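Long-range contacts in probable enoyl-CoA hydratase/isomerase (Pseudomonas aeruginosa PAO1, PDB 5WYD), which probably acts as a crotonase-family hydro-lyase on acyl-CoA substrates and is implicated in synthesis of the diffusible signal factor (DSF): residues H34-W40 with F73-D79; L45-R49 with R97-F102; Q252-G257 with D266-R270; Y62-G68 with V111-N117; A10-D15 with Q50-H54. The protein carries 1 engineered substitution. One frame throughout, in Å; residues are numbered along the deposited sequence.

How the interactions relate
Interaction 4 is the buried centre, a parallel strand pair in the main sheet joined by backbone bonds and aliphatic packing. Interaction 1 lies beyond the ends of the strands, where two loops meet through mixed polar and aromatic contacts near the bound pentanedial; F74 reaches back onto A115 and I116. Interactions 2 and 5 share helix 42-57: its I52 packs on L64 of strand 63-68, L45 and L48 meet both a second helix and W40, and residues 50-54 receive the N-terminal segment in a surface contact. Interaction 3, a charged surface contact at the end of the modelled chain, lies about 41 Å between centres from interaction 1 and touches interaction 4 where R270 O meets Y62.

Interaction 1. Residues H34-W40 with F73-D79; sequences HPPANTW and FFSAGAD
N38 uses both ends of its amide: ND2 crosses to F73 and OD1 braces its own loop. ND2 gives a hydrogen bond to F73 O at 3.1 Å, bent only to 155° and lying close to the amide plane, while OD1 accepts from H34 N at 3.1 Å. An asparagine suits this place because one flat group can donate across the gap and accept behind it. With CG anti to the carbonyl carbon (chi1 -70°), the amide is carried to F73. Two weak hydrogen bonds follow: S75 OG donates to N38 O at 3.4 Å, and D79 N to W40 O at 3.4 Å. G77 O faces both T39 OG1 and W40 N, but at separations so short that their detail is doubtful. The backbone angles of G77 are ones that suit glycine. D79 turns its OD1 to N81 N.

The apolar part is built round A37. Its CA makes a CH-pi contact over one face of the F73 ring, 3.9 Å from the centroid, and its CB meets A76 CB at 3.5 Å; residues this small let the loops come close. The W40 side chain packs against I32, L45 and L48, joining the loop to the core. F73 also meets Y119 and touches the bound pentanedial. Both loops follow strands of the central sheet, and in crotonase relatives the loop equivalent to 73-79 supplies one backbone N-H of the oxyanion hole.

Interaction 2. Residues L45-R49 with R97-F102; sequences LIGLR and RFGEAF
R49 starts with CG anti to the backbone N (chi1 177°) and then bends sharply at chi3 (-25°), which lays its guanidinium beside the extended side chain of E100. The two belong to helices 42-57 and 88-106 of the crotonase fold, which here run nearly parallel, their short axes 8.3 Å apart and crossing at 27°. R49 NH2 comes to 2.8 Å from E100 OE1, yet the oxygen sits over a face of the guanidinium, so this salt bridge rests on charge and no N-H points at it. The planes of guanidinium and carboxylate stand far from parallel. E100 OE2 forms a salt bridge with R96 NE, and the long pair R97 NH2 to E100 OE2 draws a third arginine into the network; a carboxylate among several arginines can offset their charge. R97 CD meets the edge of the R49 guanidinium at 3.8 Å, and its chain runs alongside I46, whose CG1 is 4.1 Å from R97 NE. That NE is buried without a polar partner.

Further in, the contact turns apolar. A101 CB reaches L45 O at 3.4 Å and meets L48 CD2 at 4.1 Å; the small side chain allows the backbones of A101 and R49 to come close here. L45, packed on W40 too, places CD1 directly over the centre of the F98 ring, 3.9 Å from the centroid, a CH-pi contact.

Interaction 3. Residues Q252-G257 with D266-R270; sequences QDTREG and DPKWR
E256 and K268 cross at about a right angle, E256 reaching out from helix 252-262 while K268 lies on the C-terminal tail that folds back along that helix. In this crotonase-family chain the tail ends at R270, the last modelled residue, and this part of the surface also meets a second subunit. E256 holds the tail in two ways. Its OE2 accepts K268 N at 2.9 Å, a fairly straight bond (160°) that meets the oxygen on its anti side, 27° out of the carboxylate plane; OE1 faces K268 NZ at 3.5 Å in a salt bridge. OE2 has a further salt bridge to R265 NH1, so a glutamate here answers two basic side chains and a backbone N-H. The bend at chi2 (59°) sets the carboxylate beside K268 N.

D253 meets W269 differently, with carboxylate and indole planes set obliquely: OD1 lies 3.2 Å from W269 CB, while OD2 makes a weak bond to S215 OG. P267 and W269 pack on A148 of the second subunit, and R255 NE forms a salt bridge with D85 of that second subunit. Q252 crosses R270 over one guanidinium face, though its modelled amide puts two donors together and is doubtful. The edge of the indole faces G257, whose lack of a side chain gives the ring room, and W269 CZ3 approaches G257 CA at 4.1 Å.

Interaction 4. Residues Y62-G68 with V111-N117; sequences YALVVTG and VSIAAIN
Two neighbouring parallel strands, 63-68 and 111-116, lie in the middle of the main sheet of the crotonase fold; helix 88-106 comes between them in the chain, in a beta-alpha-beta connection. A63 and V111, L64 and S112, V65 and I113, and V66 and A114 pair in parallel register, the strand axes 21° apart. L64 N donates to V111 O at 2.7 Å and I113 N to L64 O at 2.7 Å; V66 N then meets I113 O at 3.1 Å and A115 N reaches V66 O at 2.9 Å. These bonds are the regular ladder of a parallel sheet, and the beta-branched V65, V66 and I113 suit its extended strands.

A63, V65, V111, I113 and A115 lie on one face. V65 CG2 meets I113 CB at 4.2 Å, and V65 CG1 touches A115 CB. A208, A204, L207 and V211 of helix 200-211 cover this side, so aliphatic residues fit it. On the other face, L64 CD2 lies against S112 CB at 3.9 Å, while the hydroxyl of S112 is satisfied by D132 N.

Where the ladder ends, N117 turns its amide toward G68, which is poorly ordered. Its ND2 lies so close to G68 O that the bond is doubtful in detail, and its OD1 takes only a weak bond from G68 N at 3.1 Å. Beside it, T67 places OG1 anti to its own N (chi1 -168°), which lets OG1 donate to A115 O at 3.0 Å.

Interaction 5. Residues A10-D15 with Q50-H54; sequences ASSFDD and QLIEH. Engineered in segment 10-15: D15 (natural residue Leu).
Q50 O is gripped by two donors of H54, and that grip holds the imidazole against F13 of the N-terminal segment. H54 N makes the regular helix bond, while H54 ND1 reaches the same oxygen at 2.9 Å almost straight (169°), from well above the carbonyl plane. The segment, which makes an inverse gamma turn at S12, comes before the first strand of the crotonase fold and lies against helix 42-57.

With CG beside the carbonyl carbon (chi1 170°), F13 swings its ring onto the helix. H54 CE1 comes over one face near the rim, 3.4 Å from F13 CE1. The planes are tilted 38° with centroids 4.1 Å apart, so the pair is neither a stack nor an edge-to-face contact. Q50 OE1 faces the ring edge at F13 CZ, 3.0 Å away, where the slightly positive C-H suits a carbonyl oxygen. The flat F13 ring thus offers its face to H54 and its edge to Q50.

On the same helix, L51 meets A10 and D15: A10 CB, poorly ordered, is modelled 3.5 Å from L51 CD1. D15 is an engineered residue, Leu in the natural sequence. Its OD2 is buried without a polar partner, 3.4 Å from L51 CD2.

Interaction 1. Residues H34-W40 with F73-D79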
# COMPACT_ATOMS: atom_id res chain seq x y z
N HIS A 34 -4.41 4.95 39.70
CA HIS A 34 -5.83 4.65 39.81
C HIS A 34 -5.97 3.43 40.70
O HIS A 34 -5.45 2.36 40.37
CB HIS A 34 -6.44 4.41 38.43
CG HIS A 34 -7.93 4.30 38.43
ND1 HIS A 34 -8.57 3.12 38.16
CD2 HIS A 34 -8.89 5.19 38.78
CE1 HIS A 34 -9.88 3.30 38.27
NE2 HIS A 34 -10.09 4.55 38.65
N PRO A 35 -6.64 3.53 41.84
CA PRO A 35 -6.59 2.29 42.63
C PRO A 35 -7.71 1.31 42.26
O PRO A 35 -8.71 1.71 41.68
CB PRO A 35 -6.70 2.79 44.06
CG PRO A 35 -6.15 4.20 44.01
CD PRO A 35 -6.56 4.74 42.68
N PRO A 36 -7.53 0.01 42.56
CA PRO A 36 -6.33 -0.51 43.21
C PRO A 36 -5.38 -1.20 42.23
O PRO A 36 -4.26 -1.54 42.59
CB PRO A 36 -6.90 -1.51 44.21
CG PRO A 36 -8.10 -2.08 43.49
CD PRO A 36 -8.61 -0.99 42.55
N ALA A 37 -5.86 -1.40 41.00
CA ALA A 37 -5.12 -2.08 39.94
C ALA A 37 -4.54 -1.13 38.90
O ALA A 37 -4.00 -1.59 37.89
CB ALA A 37 -6.02 -3.11 39.28
N ASN A 38 -4.66 0.18 39.10
CA ASN A 38 -4.17 1.18 38.14
C ASN A 38 -4.85 1.01 36.78
O ASN A 38 -4.24 1.24 35.74
CB ASN A 38 -2.65 1.15 38.05
CG ASN A 38 -2.00 1.68 39.30
OD1 ASN A 38 -2.58 2.50 40.01
ND2 ASN A 38 -0.83 1.17 39.63
N THR A 39 -6.11 0.59 36.81
CA THR A 39 -6.89 0.42 35.59
C THR A 39 -7.20 1.79 34.97
O THR A 39 -7.40 2.78 35.68
CB THR A 39 -8.17 -0.37 35.85
OG1 THR A 39 -9.01 -0.35 34.69
CG2 THR A 39 -8.94 0.23 37.00
N TRP A 40 -7.22 1.83 33.64
CA TRP A 40 -7.50 3.05 32.91
C TRP A 40 -8.93 3.54 33.08
O TRP A 40 -9.87 2.74 33.20
CB TRP A 40 -7.24 2.88 31.42
CG TRP A 40 -5.84 2.89 31.12
CD1 TRP A 40 -5.07 1.83 30.84
CD2 TRP A 40 -4.99 4.04 31.13
NE1 TRP A 40 -3.77 2.24 30.64
CE2 TRP A 40 -3.70 3.60 30.82
CE3 TRP A 40 -5.19 5.40 31.38
CZ2 TRP A 40 -2.61 4.46 30.74
CZ3 TRP A 40 -4.11 6.26 31.30
CH2 TRP A 40 -2.84 5.79 30.99
N PHE A 73 0.75 -3.70 40.24
CA PHE A 73 0.14 -3.51 38.91
C PHE A 73 0.82 -2.40 38.13
O PHE A 73 0.80 -1.25 38.56
CB PHE A 73 -1.35 -3.18 39.02
CG PHE A 73 -2.16 -4.24 39.66
CD1 PHE A 73 -2.33 -4.26 41.02
CD2 PHE A 73 -2.74 -5.22 38.91
CE1 PHE A 73 -3.09 -5.24 41.61
CE2 PHE A 73 -3.49 -6.22 39.48
CZ PHE A 73 -3.67 -6.23 40.84
N PHE A 74 1.38 -2.73 36.96
CA PHE A 74 1.77 -1.67 36.05
C PHE A 74 0.52 -1.00 35.50
O PHE A 74 0.32 0.21 35.67
CB PHE A 74 2.61 -2.25 34.91
CG PHE A 74 2.79 -1.30 33.76
CD1 PHE A 74 3.83 -0.39 33.75
CD2 PHE A 74 1.91 -1.29 32.68
CE1 PHE A 74 4.00 0.51 32.71
CE2 PHE A 74 2.07 -0.38 31.64
CZ PHE A 74 3.12 0.51 31.67
N SER A 75 -0.35 -1.79 34.87
CA SER A 75 -1.63 -1.26 34.43
C SER A 75 -2.57 -2.42 34.19
O SER A 75 -2.22 -3.40 33.51
CB SER A 75 -1.48 -0.42 33.16
OG SER A 75 -2.73 0.18 32.84
N ALA A 76 -3.79 -2.28 34.69
CA ALA A 76 -4.81 -3.30 34.56
C ALA A 76 -5.67 -3.13 33.33
O ALA A 76 -6.53 -3.98 33.07
CB ALA A 76 -5.73 -3.30 35.79
N GLY A 77 -5.47 -2.07 32.56
CA GLY A 77 -6.36 -1.92 31.44
C GLY A 77 -7.63 -1.18 31.79
O GLY A 77 -7.69 -0.41 32.76
N ALA A 78 -8.62 -1.36 30.94
CA ALA A 78 -9.91 -0.70 31.09
C ALA A 78 -10.75 -1.26 32.22
O ALA A 78 -10.96 -2.47 32.33
CB ALA A 78 -10.66 -0.84 29.79
N ASP A 79 -11.32 -0.35 33.00
CA ASP A 79 -12.16 -0.71 34.12
C ASP A 79 -13.51 -1.22 33.61
O ASP A 79 -13.99 -0.80 32.56
CB ASP A 79 -12.36 0.50 35.03
CG ASP A 79 -13.05 0.15 36.31
OD1 ASP A 79 -13.82 -0.83 36.34
OD2 ASP A 79 -12.78 0.82 37.32

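Interaction 2. Residues L45-R49 with R97-F102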
# COMPACT_ATOMS: atom_id res chain seq x y z
N LEU A 45 -7.60 8.73 30.42
CA LEU A 45 -7.27 8.68 29.00
C LEU A 45 -7.19 10.05 28.35
O LEU A 45 -6.29 10.31 27.55
CB LEU A 45 -8.27 7.81 28.25
CG LEU A 45 -8.22 6.32 28.57
CD1 LEU A 45 -9.22 5.57 27.76
CD2 LEU A 45 -6.85 5.83 28.26
N ILE A 46 -8.15 10.93 28.63
CA ILE A 46 -8.08 12.26 28.03
C ILE A 46 -6.83 12.98 28.52
O ILE A 46 -6.08 13.54 27.72
CB ILE A 46 -9.34 13.09 28.32
CG1 ILE A 46 -10.56 12.50 27.62
CG2 ILE A 46 -9.12 14.52 27.85
CD1 ILE A 46 -11.84 13.17 28.05
N GLY A 47 -6.56 12.91 29.82
CA GLY A 47 -5.38 13.58 30.32
C GLY A 47 -4.15 13.08 29.59
O GLY A 47 -3.34 13.87 29.11
N LEU A 48 -4.09 11.76 29.37
CA LEU A 48 -2.92 11.19 28.72
C LEU A 48 -2.72 11.81 27.36
O LEU A 48 -1.65 12.34 27.06
CB LEU A 48 -3.08 9.70 28.60
CG LEU A 48 -1.89 9.18 27.82
CD1 LEU A 48 -0.61 9.56 28.51
CD2 LEU A 48 -2.03 7.67 27.65
N ARG A 49 -3.78 11.85 26.55
CA ARG A 49 -3.67 12.53 25.28
C ARG A 49 -3.28 13.98 25.49
O ARG A 49 -2.31 14.47 24.91
CB ARG A 49 -5.00 12.49 24.56
CG ARG A 49 -4.94 13.25 23.26
CD ARG A 49 -6.29 13.70 22.76
NE ARG A 49 -7.38 12.87 23.25
CZ ARG A 49 -8.57 13.36 23.54
NH1 ARG A 49 -8.78 14.66 23.41
NH2 ARG A 49 -9.55 12.56 23.97
N ARG A 97 -11.39 6.66 22.75
CA ARG A 97 -10.48 7.26 23.72
C ARG A 97 -9.18 6.49 23.83
O ARG A 97 -8.10 7.09 23.91
CB ARG A 97 -11.16 7.31 25.09
CG ARG A 97 -12.30 8.31 25.24
CD ARG A 97 -11.87 9.70 24.85
NE ARG A 97 -12.99 10.64 24.82
CZ ARG A 97 -13.71 10.92 23.73
NH1 ARG A 97 -14.70 11.80 23.82
NH2 ARG A 97 -13.46 10.33 22.57
N PHE A 98 -9.25 5.16 23.88
CA PHE A 98 -8.02 4.38 23.94
C PHE A 98 -7.18 4.62 22.72
O PHE A 98 -5.96 4.83 22.81
CB PHE A 98 -8.29 2.88 24.05
CG PHE A 98 -8.48 2.39 25.45
CD1 PHE A 98 -7.40 2.32 26.30
CD2 PHE A 98 -9.70 1.91 25.88
CE1 PHE A 98 -7.53 1.85 27.59
CE2 PHE A 98 -9.85 1.41 27.16
CZ PHE A 98 -8.76 1.40 28.02
N GLY A 99 -7.80 4.58 21.55
CA GLY A 99 -7.05 4.78 20.34
C GLY A 99 -6.40 6.14 20.31
O GLY A 99 -5.19 6.26 20.11
N GLU A 100 -7.17 7.18 20.63
CA GLU A 100 -6.63 8.53 20.60
C GLU A 100 -5.49 8.70 21.58
O GLU A 100 -4.42 9.23 21.23
CB GLU A 100 -7.72 9.56 20.91
CG GLU A 100 -8.89 9.58 19.97
CD GLU A 100 -9.95 10.57 20.42
OE1 GLU A 100 -9.75 11.26 21.45
OE2 GLU A 100 -10.96 10.73 19.71
N ALA A 101 -5.71 8.27 22.82
CA ALA A 101 -4.69 8.46 23.84
C ALA A 101 -3.44 7.66 23.49
O ALA A 101 -2.34 8.22 23.39
CB ALA A 101 -5.25 8.06 25.20
N PHE A 102 -3.61 6.37 23.22
CA PHE A 102 -2.45 5.53 22.93
C PHE A 102 -1.73 5.97 21.67
O PHE A 102 -0.50 5.94 21.61
CB PHE A 102 -2.86 4.07 22.85
CG PHE A 102 -3.27 3.50 24.16
CD1 PHE A 102 -2.71 3.94 25.36
CD2 PHE A 102 -4.20 2.50 24.21
CE1 PHE A 102 -3.10 3.39 26.56
CE2 PHE A 102 -4.56 1.94 25.40
CZ PHE A 102 -4.03 2.38 26.57
O HOH W 1 -8.33 9.39 24.57

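Interaction 3. Residues Q252-G257 with D266-R270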
# COMPACT_ATOMS: atom_id res chain seq x y z
N GLN A 252 22.07 24.49 12.87
CA GLN A 252 23.22 24.63 13.77
C GLN A 252 23.39 23.40 14.65
O GLN A 252 24.52 22.94 14.88
CB GLN A 252 23.05 25.90 14.62
CG GLN A 252 21.74 25.96 15.42
CD GLN A 252 21.64 27.18 16.33
OE1 GLN A 252 22.39 28.14 16.20
NE2 GLN A 252 20.69 27.13 17.25
N ASP A 253 22.28 22.86 15.17
CA ASP A 253 22.33 21.72 16.08
C ASP A 253 23.12 20.55 15.49
O ASP A 253 23.83 19.84 16.21
CB ASP A 253 20.89 21.33 16.44
CG ASP A 253 20.80 20.27 17.53
OD1 ASP A 253 21.84 19.76 17.99
OD2 ASP A 253 19.67 20.00 18.00
N THR A 254 22.97 20.31 14.18
CA THR A 254 23.67 19.22 13.51
C THR A 254 25.19 19.45 13.45
O THR A 254 25.96 18.50 13.64
CB THR A 254 23.03 19.04 12.13
OG1 THR A 254 22.74 20.34 11.60
CG2 THR A 254 21.70 18.27 12.28
N ARG A 255 25.63 20.69 13.19
CA ARG A 255 27.06 21.01 13.11
C ARG A 255 27.78 20.73 14.44
O ARG A 255 28.95 20.34 14.46
CB ARG A 255 27.24 22.48 12.70
CG ARG A 255 28.66 23.02 12.74
CD ARG A 255 28.69 24.54 12.58
NE ARG A 255 27.87 25.04 11.48
CZ ARG A 255 26.68 25.62 11.64
NH1 ARG A 255 26.15 25.75 12.85
NH2 ARG A 255 26.01 26.06 10.59
N GLU A 256 27.07 20.91 15.55
CA GLU A 256 27.69 20.68 16.85
C GLU A 256 28.05 19.21 17.03
O GLU A 256 29.17 18.88 17.44
CB GLU A 256 26.76 21.15 17.97
CG GLU A 256 27.23 20.62 19.30
CD GLU A 256 28.65 21.07 19.67
OE1 GLU A 256 29.18 22.01 19.04
OE2 GLU A 256 29.27 20.40 20.53
N GLY A 257 27.13 18.31 16.69
CA GLY A 257 27.40 16.90 16.89
C GLY A 257 28.60 16.44 16.11
O GLY A 257 29.44 15.69 16.63
N ASP A 266 32.35 15.84 24.20
CA ASP A 266 30.92 15.62 24.30
C ASP A 266 30.15 16.67 23.50
O ASP A 266 30.51 17.86 23.54
CB ASP A 266 30.55 15.65 25.79
CG ASP A 266 31.53 14.82 26.62
OD1 ASP A 266 32.44 14.21 26.02
OD2 ASP A 266 31.40 14.76 27.86
N PRO A 267 29.15 16.27 22.71
CA PRO A 267 28.36 17.25 21.94
C PRO A 267 27.50 18.08 22.86
O PRO A 267 26.97 17.59 23.86
CB PRO A 267 27.51 16.37 21.01
CG PRO A 267 27.37 15.09 21.76
CD PRO A 267 28.66 14.90 22.51
N LYS A 268 27.37 19.37 22.53
CA LYS A 268 26.57 20.31 23.32
C LYS A 268 25.54 21.02 22.44
O LYS A 268 25.90 21.82 21.58
CB LYS A 268 27.49 21.33 24.01
CG LYS A 268 28.47 22.06 23.06
CD LYS A 268 29.34 23.10 23.76
CE LYS A 268 30.36 23.71 22.79
NZ LYS A 268 29.70 24.35 21.61
N TRP A 269 24.24 20.79 22.71
CA TRP A 269 23.16 21.45 21.97
C TRP A 269 22.14 22.01 22.94
O TRP A 269 22.05 21.60 24.10
CB TRP A 269 22.43 20.50 21.00
CG TRP A 269 22.39 19.14 21.55
CD1 TRP A 269 21.77 18.73 22.69
CD2 TRP A 269 23.06 18.00 21.02
NE1 TRP A 269 22.01 17.38 22.89
CE2 TRP A 269 22.80 16.92 21.88
CE3 TRP A 269 23.86 17.78 19.89
CZ2 TRP A 269 23.30 15.65 21.65
CZ3 TRP A 269 24.35 16.51 19.66
CH2 TRP A 269 24.06 15.46 20.54
N ARG A 270 21.35 22.95 22.43
CA ARG A 270 20.29 23.57 23.22
C ARG A 270 19.27 22.54 23.70
O ARG A 270 18.32 22.21 22.98
CB ARG A 270 19.60 24.66 22.41
CG ARG A 270 20.49 25.85 22.14
CD ARG A 270 19.71 26.93 21.44
NE ARG A 270 19.16 26.48 20.17
CZ ARG A 270 18.50 27.26 19.33
NH1 ARG A 270 18.30 28.53 19.64
NH2 ARG A 270 18.02 26.78 18.20

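Interaction 4. Residues Y62-G68 with V111-N117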
# COMPACT_ATOMS: atom_id res chain seq x y z
N TYR A 62 13.05 15.62 26.64
CA TYR A 62 13.53 14.77 25.59
C TYR A 62 13.14 13.32 25.76
O TYR A 62 13.24 12.56 24.80
CB TYR A 62 15.05 14.87 25.45
CG TYR A 62 15.57 16.27 25.45
CD1 TYR A 62 14.93 17.26 24.72
CD2 TYR A 62 16.76 16.59 26.08
CE1 TYR A 62 15.42 18.54 24.69
CE2 TYR A 62 17.26 17.88 26.04
CZ TYR A 62 16.58 18.86 25.34
OH TYR A 62 17.05 20.15 25.28
N ALA A 63 12.70 12.92 26.95
CA ALA A 63 12.34 11.54 27.19
C ALA A 63 11.07 11.46 28.02
O ALA A 63 10.68 12.43 28.66
CB ALA A 63 13.46 10.75 27.87
N LEU A 64 10.37 10.33 27.91
CA LEU A 64 9.17 10.04 28.67
C LEU A 64 9.23 8.65 29.29
O LEU A 64 9.73 7.71 28.66
CB LEU A 64 7.93 10.18 27.79
CG LEU A 64 6.50 9.99 28.28
CD1 LEU A 64 5.61 10.57 27.21
CD2 LEU A 64 6.12 8.53 28.50
N VAL A 65 8.75 8.54 30.53
CA VAL A 65 8.67 7.27 31.25
C VAL A 65 7.26 7.15 31.83
O VAL A 65 6.68 8.16 32.26
CB VAL A 65 9.74 7.15 32.35
CG1 VAL A 65 9.59 5.86 33.15
CG2 VAL A 65 11.14 7.24 31.73
N VAL A 66 6.67 5.97 31.71
CA VAL A 66 5.38 5.65 32.31
C VAL A 66 5.51 4.36 33.13
O VAL A 66 5.98 3.34 32.62
CB VAL A 66 4.26 5.51 31.27
CG1 VAL A 66 4.06 6.83 30.59
CG2 VAL A 66 4.63 4.46 30.25
N THR A 67 5.03 4.40 34.37
CA THR A 67 5.08 3.24 35.25
C THR A 67 3.77 3.16 36.03
O THR A 67 3.05 4.15 36.16
CB THR A 67 6.28 3.31 36.23
OG1 THR A 67 6.48 2.04 36.87
CG2 THR A 67 6.03 4.34 37.30
N GLY A 68 3.46 1.96 36.51
CA GLY A 68 2.24 1.78 37.27
C GLY A 68 2.45 1.99 38.76
O GLY A 68 3.38 1.47 39.37
N VAL A 111 11.41 10.06 23.03
CA VAL A 111 11.33 8.64 23.30
C VAL A 111 10.48 8.38 24.54
O VAL A 111 10.56 9.10 25.55
CB VAL A 111 12.74 8.04 23.46
CG1 VAL A 111 13.42 8.69 24.61
CG2 VAL A 111 12.65 6.55 23.69
N SER A 112 9.66 7.35 24.47
CA SER A 112 8.80 6.93 25.56
C SER A 112 9.31 5.57 26.02
O SER A 112 9.58 4.69 25.20
CB SER A 112 7.33 6.89 25.12
OG SER A 112 7.10 6.03 24.01
N ILE A 113 9.51 5.43 27.31
CA ILE A 113 10.01 4.20 27.90
C ILE A 113 8.92 3.71 28.83
O ILE A 113 8.45 4.47 29.69
CB ILE A 113 11.33 4.42 28.66
CG1 ILE A 113 12.36 5.16 27.82
CG2 ILE A 113 11.95 3.11 29.07
CD1 ILE A 113 13.53 5.45 28.63
N ALA A 114 8.55 2.45 28.70
CA ALA A 114 7.53 1.85 29.53
C ALA A 114 8.20 1.03 30.60
O ALA A 114 8.88 0.05 30.29
CB ALA A 114 6.63 0.96 28.69
N ALA A 115 8.01 1.41 31.86
CA ALA A 115 8.59 0.70 32.99
C ALA A 115 7.51 -0.14 33.65
O ALA A 115 6.68 0.39 34.39
CB ALA A 115 9.19 1.71 33.97
N ILE A 116 7.62 -1.44 33.51
CA ILE A 116 6.61 -2.38 33.97
C ILE A 116 6.99 -2.85 35.37
O ILE A 116 7.82 -3.74 35.55
CB ILE A 116 6.47 -3.56 33.01
CG1 ILE A 116 6.20 -3.04 31.59
CG2 ILE A 116 5.38 -4.50 33.51
CD1 ILE A 116 6.08 -4.10 30.55
N ASN A 117 6.36 -2.26 36.37
CA ASN A 117 6.62 -2.67 37.73
C ASN A 117 5.57 -3.64 38.25
O ASN A 117 5.77 -4.22 39.32
CB ASN A 117 6.75 -1.44 38.65
CG ASN A 117 5.53 -0.55 38.63
OD1 ASN A 117 4.67 -0.66 37.76
ND2 ASN A 117 5.44 0.34 39.62

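Interaction 5. Residues A10-D15 with Q50-H54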
# COMPACT_ATOMS: atom_id res chain seq x y z
N ALA A 10 4.20 19.75 33.15
CA ALA A 10 2.74 19.92 33.16
C ALA A 10 2.16 20.26 34.54
O ALA A 10 1.10 19.74 34.92
CB ALA A 10 2.03 18.68 32.60
N SER A 11 2.86 21.09 35.32
CA SER A 11 2.35 21.45 36.65
C SER A 11 1.17 22.43 36.57
O SER A 11 0.20 22.30 37.32
CB SER A 11 3.48 22.02 37.49
OG SER A 11 4.45 21.04 37.79
N SER A 12 1.23 23.39 35.65
CA SER A 12 0.17 24.41 35.50
C SER A 12 -0.81 23.96 34.42
O SER A 12 -0.97 24.57 33.36
CB SER A 12 0.76 25.77 35.17
OG SER A 12 -0.26 26.73 34.89
N PHE A 13 -1.48 22.85 34.73
CA PHE A 13 -2.41 22.24 33.81
C PHE A 13 -3.40 21.44 34.64
O PHE A 13 -3.14 21.11 35.80
CB PHE A 13 -1.67 21.36 32.78
CG PHE A 13 -2.56 20.49 31.94
CD1 PHE A 13 -3.55 21.04 31.13
CD2 PHE A 13 -2.40 19.11 31.94
CE1 PHE A 13 -4.37 20.23 30.36
CE2 PHE A 13 -3.20 18.29 31.17
CZ PHE A 13 -4.19 18.85 30.38
N ASP A 14 -4.57 21.19 34.06
CA ASP A 14 -5.59 20.36 34.68
C ASP A 14 -5.48 18.93 34.14
O ASP A 14 -5.92 18.64 33.02
CB ASP A 14 -6.98 20.94 34.43
CG ASP A 14 -8.07 20.17 35.16
OD1 ASP A 14 -7.73 19.21 35.89
OD2 ASP A 14 -9.26 20.52 34.99
N ASP A 15 -4.94 18.04 34.97
CA ASP A 15 -4.75 16.62 34.68
C ASP A 15 -5.46 15.88 35.81
O ASP A 15 -5.60 16.42 36.92
CB ASP A 15 -3.24 16.22 34.60
CG ASP A 15 -3.00 14.89 33.86
OD1 ASP A 15 -3.98 14.19 33.52
OD2 ASP A 15 -1.82 14.54 33.60
N GLN A 50 -3.96 14.66 26.39
CA GLN A 50 -3.63 16.04 26.62
C GLN A 50 -2.22 16.16 27.14
O GLN A 50 -1.45 17.00 26.66
CB GLN A 50 -4.61 16.63 27.61
CG GLN A 50 -6.00 16.70 27.08
CD GLN A 50 -6.95 17.26 28.08
OE1 GLN A 50 -6.60 17.43 29.24
NE2 GLN A 50 -8.14 17.60 27.65
N LEU A 51 -1.83 15.27 28.04
CA LEU A 51 -0.50 15.39 28.60
C LEU A 51 0.54 15.28 27.50
O LEU A 51 1.41 16.16 27.37
CB LEU A 51 -0.31 14.35 29.69
CG LEU A 51 0.98 14.32 30.47
CD1 LEU A 51 1.26 15.70 31.01
CD2 LEU A 51 0.66 13.40 31.63
N ILE A 52 0.35 14.33 26.58
CA ILE A 52 1.30 14.13 25.49
C ILE A 52 1.43 15.38 24.64
O ILE A 52 2.54 15.77 24.25
CB ILE A 52 0.88 12.94 24.63
CG1 ILE A 52 0.89 11.67 25.45
CG2 ILE A 52 1.84 12.78 23.49
CD1 ILE A 52 2.27 11.31 25.95
N GLU A 53 0.31 16.03 24.33
CA GLU A 53 0.35 17.23 23.52
C GLU A 53 1.11 18.35 24.20
O GLU A 53 1.83 19.11 23.55
CB GLU A 53 -1.04 17.69 23.18
CG GLU A 53 -1.85 16.62 22.53
CD GLU A 53 -3.24 17.10 22.26
OE1 GLU A 53 -3.51 18.26 22.61
OE2 GLU A 53 -4.06 16.31 21.76
N HIS A 54 0.90 18.51 25.51
CA HIS A 54 1.64 19.53 26.23
C HIS A 54 3.12 19.20 26.21
O HIS A 54 3.97 20.08 26.05
CB HIS A 54 1.12 19.61 27.66
CG HIS A 54 -0.18 20.34 27.78
ND1 HIS A 54 -1.38 19.76 27.44
CD2 HIS A 54 -0.47 21.58 28.23
CE1 HIS A 54 -2.36 20.62 27.65
NE2 HIS A 54 -1.84 21.73 28.14